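Local coordinates for protein cobalt-precorrin-5B C(1)-methyltransferase (Archaeoglobus fulgidus, PDB 1SR8) that probably methylates C-1 of cobalt-precorrin-5B with S-adenosyl-L-methionine, giving cobalt-precorrin-6A in the anaerobic route to adenosylcobalamin, at residues P5-R10 with P232-V237; L29-E34 with K195-T200; T200-A205 with A242-G247. All blocks are in the same frame, centred on the assembly; numbering follows the deposited sequence.

Contact 1 of 3, residues P5-R10 with P232-V237; sequences PIELYR and PFVFGV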
ATOM      1  N   PRO A   5      13.381  -0.645   0.151  1.00 23.11           N
ATOM      2  CA  PRO A   5      13.010  -1.068   1.506  1.00 21.66           C
ATOM      3  C   PRO A   5      11.733  -1.893   1.646  1.00 21.79           C
ATOM      4  O   PRO A   5      11.518  -2.525   2.673  1.00 23.15           O
ATOM      5  CB  PRO A   5      12.936   0.253   2.268  1.00 21.07           C
ATOM      6  CG  PRO A   5      12.487   1.205   1.236  1.00 20.81           C
ATOM      7  CD  PRO A   5      13.311   0.821   0.029  1.00 21.12           C
ATOM      8  N   ILE A   6      10.893  -1.902   0.619  1.00 22.31           N
ATOM      9  CA  ILE A   6       9.643  -2.652   0.677  1.00 22.08           C
ATOM     10  C   ILE A   6       9.682  -3.945  -0.129  1.00 23.26           C
ATOM     11  O   ILE A   6       9.467  -5.031   0.427  1.00 23.76           O
ATOM     12  CB  ILE A   6       8.457  -1.794   0.185  1.00 23.04           C
ATOM     13  CG1 ILE A   6       8.290  -0.579   1.091  1.00 20.46           C
ATOM     14  CG2 ILE A   6       7.166  -2.612   0.190  1.00 22.60           C
ATOM     15  CD1 ILE A   6       7.329   0.421   0.533  1.00 22.93           C
ATOM     16  N   GLU A   7       9.964  -3.842  -1.426  1.00 21.78           N
ATOM     17  CA  GLU A   7      10.000  -5.031  -2.257  1.00 21.19           C
ATOM     18  C   GLU A   7      11.347  -5.734  -2.245  1.00 21.74           C
ATOM     19  O   GLU A   7      11.479  -6.828  -2.780  1.00 21.58           O
ATOM     20  CB  GLU A   7       9.586  -4.702  -3.679  1.00 21.82           C
ATOM     21  CG  GLU A   7       8.957  -5.885  -4.363  1.00 21.92           C
ATOM     22  CD  GLU A   7       8.174  -5.504  -5.589  1.00 23.05           C
ATOM     23  OE1 GLU A   7       7.423  -4.506  -5.552  1.00 24.04           O
ATOM     24  OE2 GLU A   7       8.290  -6.220  -6.598  1.00 25.61           O
ATOM     25  N   LEU A   8      12.348  -5.088  -1.656  1.00 22.37           N
ATOM     26  CA  LEU A   8      13.680  -5.675  -1.496  1.00 24.30           C
ATOM     27  C   LEU A   8      14.579  -5.988  -2.699  1.00 25.56           C
ATOM     28  O   LEU A   8      15.600  -6.665  -2.550  1.00 25.93           O
ATOM     29  CB  LEU A   8      13.553  -6.935  -0.635  1.00 23.62           C
ATOM     30  CG  LEU A   8      13.568  -6.761   0.889  1.00 25.40           C
ATOM     31  CD1 LEU A   8      12.865  -5.495   1.319  1.00 24.51           C
ATOM     32  CD2 LEU A   8      12.925  -7.977   1.516  1.00 23.44           C
ATOM     33  N   TYR A   9      14.224  -5.517  -3.886  1.00 26.51           N
ATOM     34  CA  TYR A   9      15.076  -5.769  -5.037  1.00 26.13           C
ATOM     35  C   TYR A   9      16.160  -4.700  -5.051  1.00 28.23           C
ATOM     36  O   TYR A   9      16.091  -3.710  -4.309  1.00 25.91           O
ATOM     37  CB  TYR A   9      14.270  -5.729  -6.339  1.00 24.89           C
ATOM     38  CG  TYR A   9      13.335  -4.543  -6.454  1.00 26.23           C
ATOM     39  CD1 TYR A   9      13.827  -3.235  -6.505  1.00 25.31           C
ATOM     40  CD2 TYR A   9      11.952  -4.726  -6.502  1.00 26.09           C
ATOM     41  CE1 TYR A   9      12.968  -2.142  -6.598  1.00 24.17           C
ATOM     42  CE2 TYR A   9      11.084  -3.638  -6.595  1.00 26.31           C
ATOM     43  CZ  TYR A   9      11.599  -2.350  -6.642  1.00 26.42           C
ATOM     44  OH  TYR A   9      10.739  -1.277  -6.730  1.00 26.34           O
ATOM     45  N   ARG A  10      17.168  -4.909  -5.888  1.00 30.21           N
ATOM     46  CA  ARG A  10      18.264  -3.965  -6.004  1.00 32.47           C
ATOM     47  C   ARG A  10      18.066  -3.074  -7.217  1.00 32.39           C
ATOM     48  O   ARG A  10      17.464  -3.480  -8.212  1.00 30.67           O
ATOM     49  CB  ARG A  10      19.585  -4.711  -6.141  1.00 34.99           C
ATOM     50  CG  ARG A  10      20.724  -3.829  -6.571  1.00 40.81           C
ATOM     51  CD  ARG A  10      21.977  -4.621  -6.865  1.00 43.36           C
ATOM     52  NE  ARG A  10      23.108  -3.721  -7.033  1.00 46.42           N
ATOM     53  CZ  ARG A  10      24.380  -4.099  -6.980  1.00 48.77           C
ATOM     54  NH1 ARG A  10      24.692  -5.371  -6.767  1.00 50.66           N
ATOM     55  NH2 ARG A  10      25.343  -3.198  -7.116  1.00 52.58           N
ATOM     56  N   PRO A 232      11.526 -12.354  -5.525  1.00 22.46           N
ATOM     57  CA  PRO A 232      10.105 -11.994  -5.515  1.00 21.93           C
ATOM     58  C   PRO A 232       9.792 -10.565  -5.955  1.00 21.32           C
ATOM     59  O   PRO A 232      10.361  -9.594  -5.441  1.00 21.35           O
ATOM     60  CB  PRO A 232       9.692 -12.284  -4.073  1.00 21.18           C
ATOM     61  CG  PRO A 232      10.916 -11.912  -3.302  1.00 22.07           C
ATOM     62  CD  PRO A 232      12.063 -12.443  -4.151  1.00 22.80           C
ATOM     63  N   PHE A 233       8.877 -10.471  -6.918  1.00 20.61           N
ATOM     64  CA  PHE A 233       8.428  -9.208  -7.496  1.00 21.09           C
ATOM     65  C   PHE A 233       6.913  -9.170  -7.541  1.00 22.90           C
ATOM     66  O   PHE A 233       6.262 -10.207  -7.670  1.00 23.84           O
ATOM     67  CB  PHE A 233       8.960  -9.058  -8.925  1.00 19.70           C
ATOM     68  CG  PHE A 233      10.426  -8.756  -8.991  1.00 21.48           C
ATOM     69  CD1 PHE A 233      10.894  -7.467  -8.737  1.00 20.80           C
ATOM     70  CD2 PHE A 233      11.352  -9.767  -9.247  1.00 21.17           C
ATOM     71  CE1 PHE A 233      12.253  -7.192  -8.733  1.00 21.13           C
ATOM     72  CE2 PHE A 233      12.721  -9.497  -9.243  1.00 21.29           C
ATOM     73  CZ  PHE A 233      13.169  -8.213  -8.986  1.00 21.76           C
ATOM     74  N   VAL A 234       6.350  -7.973  -7.426  1.00 23.71           N
ATOM     75  CA  VAL A 234       4.911  -7.821  -7.499  1.00 22.56           C
ATOM     76  C   VAL A 234       4.605  -7.166  -8.828  1.00 23.01           C
ATOM     77  O   VAL A 234       5.034  -6.045  -9.090  1.00 23.72           O
ATOM     78  CB  VAL A 234       4.364  -6.927  -6.380  1.00 22.71           C
ATOM     79  CG1 VAL A 234       2.874  -6.711  -6.593  1.00 21.63           C
ATOM     80  CG2 VAL A 234       4.613  -7.567  -5.033  1.00 19.80           C
ATOM     81  N   PHE A 235       3.874  -7.872  -9.678  1.00 23.61           N
ATOM     82  CA  PHE A 235       3.515  -7.336 -10.980  1.00 25.44           C
ATOM     83  C   PHE A 235       2.003  -7.203 -11.117  1.00 26.02           C
ATOM     84  O   PHE A 235       1.501  -6.821 -12.176  1.00 26.02           O
ATOM     85  CB  PHE A 235       4.075  -8.234 -12.090  1.00 24.55           C
ATOM     86  CG  PHE A 235       5.494  -7.912 -12.458  1.00 25.43           C
ATOM     87  CD1 PHE A 235       5.771  -7.004 -13.469  1.00 24.24           C
ATOM     88  CD2 PHE A 235       6.555  -8.472 -11.749  1.00 24.88           C
ATOM     89  CE1 PHE A 235       7.091  -6.652 -13.770  1.00 25.40           C
ATOM     90  CE2 PHE A 235       7.871  -8.127 -12.042  1.00 24.73           C
ATOM     91  CZ  PHE A 235       8.138  -7.213 -13.055  1.00 23.95           C
ATOM     92  N   GLY A 236       1.281  -7.512 -10.041  1.00 26.04           N
ATOM     93  CA  GLY A 236      -0.168  -7.419 -10.085  1.00 27.69           C
ATOM     94  C   GLY A 236      -0.766  -8.222 -11.231  1.00 28.67           C
ATOM     95  O   GLY A 236      -0.535  -9.427 -11.351  1.00 29.59           O
ATOM     96  N   VAL A 237      -1.536  -7.564 -12.088  1.00 29.06           N
ATOM     97  CA  VAL A 237      -2.149  -8.257 -13.207  1.00 29.77           C
ATOM     98  C   VAL A 237      -1.303  -8.131 -14.467  1.00 29.48           C
ATOM     99  O   VAL A 237      -1.651  -8.683 -15.514  1.00 28.91           O
ATOM    100  CB  VAL A 237      -3.561  -7.708 -13.491  1.00 30.61           C
ATOM    101  CG1 VAL A 237      -4.420  -7.815 -12.224  1.00 29.99           C
ATOM    102  CG2 VAL A 237      -3.469  -6.264 -13.975  1.00 28.82           C
TER
HETATM  103  O   HOH W   1      12.465  -8.311  -4.828  1.00 23.29           O
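Glu-7 OE2 accepts a hydrogen bond from the backbone N of Val-234 at 2.7 Å. The N-H approaches from above the carboxylate plane, 53° out of it. The same oxygen sits 3.1 Å from CA of Phe-233. Beside it the rings of Tyr-9 and Phe-233 meet at their rims without stacking. Their planes differ by 16°, and Tyr-9 CD2 lies 3.3 Å from Phe-233 CE1. One water joins the backbones, donating to Glu-7 O at 2.7 Å and to Pro-232 O at 2.5 Å.

Glu-7 CG is anti to the backbone N (chi1 -151°), and the chain runs extended beyond it, which carries the carboxylate across to the Val-234 backbone. Farther out, the other oxygen, OE1, forms a salt bridge with Lys-201, which also bonds Val-234 O, so Lys-201 bonds to both segments. An alanine in place of Glu-7 would probably leave Val-234 N without its acceptor and Lys-201 without one of its charged mates. Ile-204 packs against both rings.

Phe-233 pairs through its backbone with Ala-212 and Thr-214. The contact is therefore an N-terminal loop fastened by a buried carboxylate to strand 231-234, an outermost strand of the four-stranded parallel sheet.

Contact 2 of 3, residues L29-E34 with K195-T200; sequences LYILTE and KKLVET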
ATOM      1  N   LEU A  29       9.138   6.136  -0.420  1.00 26.37           N
ATOM      2  CA  LEU A  29       8.307   6.987  -1.261  1.00 26.90           C
ATOM      3  C   LEU A  29       8.776   7.131  -2.716  1.00 26.95           C
ATOM      4  O   LEU A  29       8.056   7.684  -3.552  1.00 26.79           O
ATOM      5  CB  LEU A  29       8.147   8.362  -0.593  1.00 26.30           C
ATOM      6  CG  LEU A  29       7.314   8.323   0.702  1.00 25.83           C
ATOM      7  CD1 LEU A  29       7.522   9.603   1.484  1.00 25.57           C
ATOM      8  CD2 LEU A  29       5.843   8.126   0.380  1.00 22.26           C
ATOM      9  N   TYR A  30       9.962   6.620  -3.029  1.00 27.89           N
ATOM     10  CA  TYR A  30      10.453   6.711  -4.396  1.00 27.90           C
ATOM     11  C   TYR A  30      10.995   5.414  -4.972  1.00 28.02           C
ATOM     12  O   TYR A  30      11.740   4.680  -4.311  1.00 26.11           O
ATOM     13  CB  TYR A  30      11.546   7.772  -4.509  1.00 31.92           C
ATOM     14  CG  TYR A  30      11.093   9.161  -4.150  1.00 35.13           C
ATOM     15  CD1 TYR A  30      11.034   9.568  -2.821  1.00 36.08           C
ATOM     16  CD2 TYR A  30      10.693  10.058  -5.138  1.00 35.60           C
ATOM     17  CE1 TYR A  30      10.586  10.832  -2.481  1.00 37.44           C
ATOM     18  CE2 TYR A  30      10.240  11.326  -4.810  1.00 37.05           C
ATOM     19  CZ  TYR A  30      10.185  11.705  -3.478  1.00 38.31           C
ATOM     20  OH  TYR A  30       9.698  12.947  -3.132  1.00 40.90           O
ATOM     21  N   ILE A  31      10.595   5.148  -6.213  1.00 28.11           N
ATOM     22  CA  ILE A  31      11.058   3.997  -6.975  1.00 28.65           C
ATOM     23  C   ILE A  31      11.942   4.606  -8.066  1.00 31.44           C
ATOM     24  O   ILE A  31      11.463   5.281  -8.980  1.00 31.39           O
ATOM     25  CB  ILE A  31       9.915   3.230  -7.673  1.00 26.04           C
ATOM     26  CG1 ILE A  31       9.003   2.568  -6.642  1.00 25.57           C
ATOM     27  CG2 ILE A  31      10.503   2.174  -8.590  1.00 24.07           C
ATOM     28  CD1 ILE A  31       7.880   1.762  -7.262  1.00 23.24           C
ATOM     29  N   LEU A  32      13.239   4.384  -7.951  1.00 33.20           N
ATOM     30  CA  LEU A  32      14.186   4.912  -8.915  1.00 35.09           C
ATOM     31  C   LEU A  32      14.025   4.202 -10.253  1.00 35.91           C
ATOM     32  O   LEU A  32      13.851   2.986 -10.301  1.00 34.04           O
ATOM     33  CB  LEU A  32      15.599   4.721  -8.365  1.00 35.41           C
ATOM     34  CG  LEU A  32      16.826   4.949  -9.238  1.00 38.48           C
ATOM     35  CD1 LEU A  32      16.899   6.394  -9.698  1.00 39.89           C
ATOM     36  CD2 LEU A  32      18.052   4.587  -8.423  1.00 39.02           C
ATOM     37  N   THR A  33      14.051   4.972 -11.337  1.00 37.90           N
ATOM     38  CA  THR A  33      13.943   4.401 -12.674  1.00 39.46           C
ATOM     39  C   THR A  33      15.202   4.726 -13.475  1.00 41.54           C
ATOM     40  O   THR A  33      16.116   5.408 -12.994  1.00 39.90           O
ATOM     41  CB  THR A  33      12.724   4.936 -13.460  1.00 38.67           C
ATOM     42  OG1 THR A  33      12.965   6.288 -13.867  1.00 40.72           O
ATOM     43  CG2 THR A  33      11.477   4.882 -12.602  1.00 39.28           C
ATOM     44  N   GLU A  34      15.231   4.223 -14.704  1.00 44.33           N
ATOM     45  CA  GLU A  34      16.353   4.422 -15.615  1.00 47.19           C
ATOM     46  C   GLU A  34      16.626   5.921 -15.800  1.00 48.42           C
ATOM     47  O   GLU A  34      17.780   6.357 -15.835  1.00 48.63           O
ATOM     48  CB  GLU A  34      16.018   3.765 -16.958  1.00 47.41           C
ATOM     49  CG  GLU A  34      17.209   3.268 -17.751  1.00 49.58           C
ATOM     50  CD  GLU A  34      16.799   2.322 -18.871  1.00 50.24           C
ATOM     51  OE1 GLU A  34      15.964   2.718 -19.709  1.00 52.16           O
ATOM     52  OE2 GLU A  34      17.308   1.183 -18.912  1.00 50.64           O
ATOM     53  N   LYS A 195       2.391   2.240 -16.860  1.00 31.84           N
ATOM     54  CA  LYS A 195       3.260   1.530 -17.793  1.00 32.16           C
ATOM     55  C   LYS A 195       4.721   1.693 -17.413  1.00 31.44           C
ATOM     56  O   LYS A 195       5.487   0.731 -17.440  1.00 31.42           O
ATOM     57  CB  LYS A 195       3.044   2.036 -19.220  1.00 34.95           C
ATOM     58  CG  LYS A 195       1.594   1.988 -19.666  1.00 38.74           C
ATOM     59  CD  LYS A 195       1.422   2.565 -21.066  1.00 42.85           C
ATOM     60  CE  LYS A 195       0.054   3.223 -21.217  1.00 44.36           C
ATOM     61  NZ  LYS A 195      -0.095   4.382 -20.277  1.00 46.15           N
ATOM     62  N   LYS A 196       5.105   2.913 -17.058  1.00 30.28           N
ATOM     63  CA  LYS A 196       6.478   3.195 -16.674  1.00 30.13           C
ATOM     64  C   LYS A 196       6.941   2.259 -15.556  1.00 29.83           C
ATOM     65  O   LYS A 196       8.055   1.736 -15.603  1.00 29.71           O
ATOM     66  CB  LYS A 196       6.605   4.648 -16.223  1.00 32.58           C
ATOM     67  CG  LYS A 196       7.978   5.032 -15.660  1.00 36.78           C
ATOM     68  CD  LYS A 196       9.067   5.030 -16.730  1.00 41.70           C
ATOM     69  CE  LYS A 196      10.391   5.583 -16.191  1.00 44.90           C
ATOM     70  NZ  LYS A 196      11.428   5.658 -17.274  1.00 47.31           N
ATOM     71  N   LEU A 197       6.091   2.051 -14.553  1.00 27.11           N
ATOM     72  CA  LEU A 197       6.443   1.159 -13.450  1.00 26.17           C
ATOM     73  C   LEU A 197       6.587  -0.277 -13.936  1.00 24.77           C
ATOM     74  O   LEU A 197       7.545  -0.955 -13.581  1.00 22.48           O
ATOM     75  CB  LEU A 197       5.387   1.202 -12.334  1.00 26.91           C
ATOM     76  CG  LEU A 197       5.648   0.276 -11.134  1.00 27.35           C
ATOM     77  CD1 LEU A 197       6.944   0.688 -10.440  1.00 25.12           C
ATOM     78  CD2 LEU A 197       4.482   0.338 -10.160  1.00 25.60           C
ATOM     79  N   VAL A 198       5.634  -0.743 -14.742  1.00 25.39           N
ATOM     80  CA  VAL A 198       5.693  -2.112 -15.247  1.00 26.60           C
ATOM     81  C   VAL A 198       6.982  -2.367 -16.031  1.00 28.45           C
ATOM     82  O   VAL A 198       7.580  -3.433 -15.895  1.00 28.22           O
ATOM     83  CB  VAL A 198       4.474  -2.455 -16.146  1.00 26.43           C
ATOM     84  CG1 VAL A 198       4.629  -3.849 -16.726  1.00 26.30           C
ATOM     85  CG2 VAL A 198       3.191  -2.397 -15.336  1.00 25.07           C
ATOM     86  N   GLU A 199       7.413  -1.390 -16.832  1.00 30.06           N
ATOM     87  CA  GLU A 199       8.634  -1.523 -17.633  1.00 31.07           C
ATOM     88  C   GLU A 199       9.874  -1.433 -16.768  1.00 30.19           C
ATOM     89  O   GLU A 199      10.854  -2.155 -16.985  1.00 29.00           O
ATOM     90  CB  GLU A 199       8.714  -0.425 -18.689  1.00 34.50           C
ATOM     91  CG  GLU A 199       7.471  -0.280 -19.528  1.00 40.64           C
ATOM     92  CD  GLU A 199       7.642   0.762 -20.616  1.00 44.63           C
ATOM     93  OE1 GLU A 199       8.280   1.811 -20.338  1.00 44.11           O
ATOM     94  OE2 GLU A 199       7.131   0.533 -21.739  1.00 45.95           O
ATOM     95  N   THR A 200       9.827  -0.522 -15.798  1.00 28.56           N
ATOM     96  CA  THR A 200      10.935  -0.319 -14.873  1.00 27.35           C
ATOM     97  C   THR A 200      11.166  -1.574 -14.024  1.00 28.12           C
ATOM     98  O   THR A 200      12.299  -2.038 -13.874  1.00 27.62           O
ATOM     99  CB  THR A 200      10.651   0.866 -13.914  1.00 27.16           C
ATOM    100  OG1 THR A 200      10.397   2.049 -14.675  1.00 27.37           O
ATOM    101  CG2 THR A 200      11.831   1.109 -12.984  1.00 25.22           C
TER
HETATM  102  O   HOH W   2      13.113   2.843 -16.158  1.00 27.20           O
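Thr-33 packs against Lys-196 and Thr-200, neighbours one turn apart on helix 195-204. Its methyl CG2 is turned to Thr-200, 3.7 Å from OG1 of that residue, and the two threonine side chains cross at about a right angle. On Lys-196 the touching atom is CE, 3.5 Å from Thr-33 OG1; here the side chains cross obliquely. The lysine chain bends at chi2 (68°), which turns CD off the straight line of an extended chain. Its ammonium group forms a salt bridge with Asp-35.

Two residues earlier on the strand, Ile-31 meets Leu-197 through their CD1 methyls. These side chains also cross at about a right angle. The methyls are 3.5 Å apart, a tight fit. Strand 36-42 adds Leu-38 against Leu-197.

Thr-200 OG1 is anti to its own carbonyl carbon (chi1 -57°) and bonds Lys-196 O at 2.5 Å, from above the carbonyl plane. Thr-200 N bonds the same oxygen from the opposite face, so two donors grip it. A water donates to Thr-200 OG1 at 3.2 Å and accepts from Glu-34 N at 2.9 Å, bridging the helix and the backbone of Glu-34. It has a weak bond to Lys-196 NZ as well.

The axes of strand 30-33 and of helix residues 195-200 cross at 65°, with a closest approach of 9.6 Å. This is helix-on-sheet packing: helix 195-204 lies against strand 30-33, an outermost strand of a small antiparallel sheet, with apolar contacts at Ile-31 and a polar, water-bridged end at Glu-34.

Contact 3 of 3, residues T200-A205 with A242-G247; sequences TKLKIA and ALKHPG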
ATOM      1  N   THR A 200       9.827  -0.522 -15.798  1.00 28.56           N
ATOM      2  CA  THR A 200      10.935  -0.319 -14.873  1.00 27.35           C
ATOM      3  C   THR A 200      11.166  -1.574 -14.024  1.00 28.12           C
ATOM      4  O   THR A 200      12.299  -2.038 -13.874  1.00 27.62           O
ATOM      5  CB  THR A 200      10.651   0.866 -13.914  1.00 27.16           C
ATOM      6  OG1 THR A 200      10.397   2.049 -14.675  1.00 27.37           O
ATOM      7  CG2 THR A 200      11.831   1.109 -12.984  1.00 25.22           C
ATOM      8  N   LYS A 201      10.090  -2.127 -13.467  1.00 26.82           N
ATOM      9  CA  LYS A 201      10.229  -3.303 -12.623  1.00 27.08           C
ATOM     10  C   LYS A 201      10.710  -4.524 -13.403  1.00 26.36           C
ATOM     11  O   LYS A 201      11.373  -5.390 -12.844  1.00 24.89           O
ATOM     12  CB  LYS A 201       8.916  -3.607 -11.898  1.00 26.19           C
ATOM     13  CG  LYS A 201       9.110  -4.544 -10.709  1.00 28.88           C
ATOM     14  CD  LYS A 201       7.852  -4.727  -9.877  1.00 27.46           C
ATOM     15  CE  LYS A 201       7.466  -3.468  -9.114  1.00 27.63           C
ATOM     16  NZ  LYS A 201       6.285  -3.720  -8.234  1.00 29.72           N
ATOM     17  N   LEU A 202      10.381  -4.593 -14.691  1.00 27.01           N
ATOM     18  CA  LEU A 202      10.827  -5.715 -15.515  1.00 27.82           C
ATOM     19  C   LEU A 202      12.342  -5.614 -15.672  1.00 27.74           C
ATOM     20  O   LEU A 202      13.051  -6.610 -15.564  1.00 27.83           O
ATOM     21  CB  LEU A 202      10.157  -5.688 -16.893  1.00 27.86           C
ATOM     22  CG  LEU A 202      10.732  -6.638 -17.954  1.00 28.24           C
ATOM     23  CD1 LEU A 202      10.727  -8.075 -17.443  1.00 28.76           C
ATOM     24  CD2 LEU A 202       9.914  -6.525 -19.223  1.00 27.05           C
ATOM     25  N   LYS A 203      12.827  -4.399 -15.917  1.00 27.65           N
ATOM     26  CA  LYS A 203      14.255  -4.158 -16.067  1.00 27.66           C
ATOM     27  C   LYS A 203      14.981  -4.455 -14.768  1.00 27.13           C
ATOM     28  O   LYS A 203      16.094  -4.980 -14.779  1.00 26.92           O
ATOM     29  CB  LYS A 203      14.511  -2.707 -16.471  1.00 30.99           C
ATOM     30  CG  LYS A 203      13.946  -2.338 -17.828  1.00 34.26           C
ATOM     31  CD  LYS A 203      14.298  -0.904 -18.174  1.00 38.94           C
ATOM     32  CE  LYS A 203      13.755  -0.504 -19.540  1.00 41.67           C
ATOM     33  NZ  LYS A 203      14.088   0.917 -19.848  1.00 44.25           N
ATOM     34  N   ILE A 204      14.357  -4.112 -13.646  1.00 25.21           N
ATOM     35  CA  ILE A 204      14.954  -4.375 -12.345  1.00 25.66           C
ATOM     36  C   ILE A 204      15.058  -5.884 -12.148  1.00 26.64           C
ATOM     37  O   ILE A 204      16.035  -6.386 -11.591  1.00 25.72           O
ATOM     38  CB  ILE A 204      14.101  -3.787 -11.201  1.00 25.29           C
ATOM     39  CG1 ILE A 204      14.092  -2.257 -11.301  1.00 27.42           C
ATOM     40  CG2 ILE A 204      14.647  -4.241  -9.851  1.00 23.39           C
ATOM     41  CD1 ILE A 204      13.246  -1.554 -10.245  1.00 28.83           C
ATOM     42  N   ALA A 205      14.040  -6.598 -12.624  1.00 26.91           N
ATOM     43  CA  ALA A 205      13.980  -8.051 -12.501  1.00 26.79           C
ATOM     44  C   ALA A 205      14.946  -8.747 -13.450  1.00 27.19           C
ATOM     45  O   ALA A 205      15.128  -9.957 -13.372  1.00 27.93           O
ATOM     46  CB  ALA A 205      12.561  -8.533 -12.760  1.00 24.80           C
ATOM     47  N   ALA A 242       5.880  -9.246 -17.294  1.00 28.48           N
ATOM     48  CA  ALA A 242       6.898  -9.902 -16.505  1.00 27.85           C
ATOM     49  C   ALA A 242       7.404 -11.145 -17.232  1.00 28.10           C
ATOM     50  O   ALA A 242       8.579 -11.502 -17.126  1.00 25.73           O
ATOM     51  CB  ALA A 242       6.330 -10.276 -15.144  1.00 28.88           C
ATOM     52  N   LEU A 243       6.516 -11.797 -17.980  1.00 28.00           N
ATOM     53  CA  LEU A 243       6.887 -13.007 -18.708  1.00 29.35           C
ATOM     54  C   LEU A 243       7.899 -12.779 -19.836  1.00 30.60           C
ATOM     55  O   LEU A 243       8.380 -13.739 -20.441  1.00 30.73           O
ATOM     56  CB  LEU A 243       5.634 -13.699 -19.253  1.00 28.38           C
ATOM     57  CG  LEU A 243       4.775 -14.378 -18.180  1.00 29.31           C
ATOM     58  CD1 LEU A 243       3.529 -14.987 -18.812  1.00 28.38           C
ATOM     59  CD2 LEU A 243       5.595 -15.456 -17.474  1.00 30.20           C
ATOM     60  N   LYS A 244       8.222 -11.516 -20.113  1.00 30.51           N
ATOM     61  CA  LYS A 244       9.202 -11.189 -21.148  1.00 29.96           C
ATOM     62  C   LYS A 244      10.594 -11.428 -20.575  1.00 29.91           C
ATOM     63  O   LYS A 244      11.585 -11.413 -21.299  1.00 30.13           O
ATOM     64  CB  LYS A 244       9.092  -9.726 -21.578  1.00 30.57           C
ATOM     65  CG  LYS A 244       7.808  -9.341 -22.292  1.00 31.14           C
ATOM     66  CD  LYS A 244       7.847  -7.851 -22.631  1.00 34.59           C
ATOM     67  CE  LYS A 244       6.633  -7.391 -23.440  1.00 36.66           C
ATOM     68  NZ  LYS A 244       6.749  -5.946 -23.856  1.00 36.51           N
ATOM     69  N   HIS A 245      10.662 -11.628 -19.264  1.00 28.80           N
ATOM     70  CA  HIS A 245      11.935 -11.891 -18.603  1.00 29.53           C
ATOM     71  C   HIS A 245      12.492 -13.164 -19.241  1.00 28.92           C
ATOM     72  O   HIS A 245      11.757 -14.130 -19.463  1.00 28.53           O
ATOM     73  CB  HIS A 245      11.709 -12.080 -17.099  1.00 29.06           C
ATOM     74  CG  HIS A 245      12.969 -12.222 -16.303  1.00 29.95           C
ATOM     75  ND1 HIS A 245      13.667 -13.407 -16.217  1.00 30.56           N
ATOM     76  CD2 HIS A 245      13.643 -11.330 -15.536  1.00 30.52           C
ATOM     77  CE1 HIS A 245      14.715 -13.240 -15.428  1.00 31.04           C
ATOM     78  NE2 HIS A 245      14.723 -11.989 -15.001  1.00 30.37           N
ATOM     79  N   PRO A 246      13.798 -13.176 -19.553  1.00 29.14           N
ATOM     80  CA  PRO A 246      14.449 -14.331 -20.179  1.00 28.87           C
ATOM     81  C   PRO A 246      14.962 -15.465 -19.279  1.00 29.88           C
ATOM     82  O   PRO A 246      15.441 -16.474 -19.792  1.00 30.96           O
ATOM     83  CB  PRO A 246      15.577 -13.683 -20.961  1.00 28.82           C
ATOM     84  CG  PRO A 246      16.019 -12.602 -20.009  1.00 29.46           C
ATOM     85  CD  PRO A 246      14.706 -12.012 -19.531  1.00 28.82           C
ATOM     86  N   GLY A 247      14.864 -15.317 -17.960  1.00 29.06           N
ATOM     87  CA  GLY A 247      15.366 -16.355 -17.071  1.00 28.22           C
ATOM     88  C   GLY A 247      14.331 -17.333 -16.555  1.00 29.34           C
ATOM     89  O   GLY A 247      13.400 -17.698 -17.265  1.00 28.65           O
TER
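Leu-202 reaches from helix 195-204 into the turn 242-245 with both of its methyls. With CG anti to the backbone N (chi1 168°), the branch of Leu-202 points at the turn. CD1 lies 4.0 Å from His-245 N and 4.1 Å from Ala-242 O. CD2 meets Lys-244 CB at 4.1 Å, and these two side chains cross at about a right angle. Only the base of Lys-244 touches the leucine. The rest of the lysine runs out extended, and its ammonium group pairs with Glu-241.

His-245 CG is also anti to the backbone N (chi1 -174°), which sets the ring beside Ala-205. The imidazole presents its edge to the carbonyl of Ala-205, whose O lies near the ring plane. NE2 donates to that oxygen at 2.6 Å, but the bond is weak because the angle at the hydrogen is only 124°. NE2 has a second weak bond to Tyr-208 O. Ala-205 CB adds a contact of 4.1 Å to His-245 CD2. On one face of the ring lies Pro-246 CD, 3.6 Å above the plane.

The turn from Ala-242 to His-245 is type I, closed by the bond of His-245 N to Ala-242 O at 3.0 Å. It begins the connection from helix 239-242 to strand 248-253, and so the contact packs helix 195-204 against a helix-to-strand connection of the parallel sheet.

In the fold
From the N terminus, residues 5-10 come first and later meet 232-237, closing the long loop of contact 1. Contact 2 is nested inside it, since 29-34 and 195-200 both fall between those segments. Contact 3 opens at 200-205, after contact 2 has closed, and ends at 242-247, beyond 232-237. It therefore crosses contact 1. Contacts 2 and 3 share Thr-200 and use successive parts of helix 195-204. A salt bridge from Lys-203 to Glu-34 also joins them, while Lys-201 of the 200-205 segment ties contact 3 to contact 1. Together the contacts set this helix between the N-terminal segments, including strand 30-33, and the parallel sheet that holds strand 231-234.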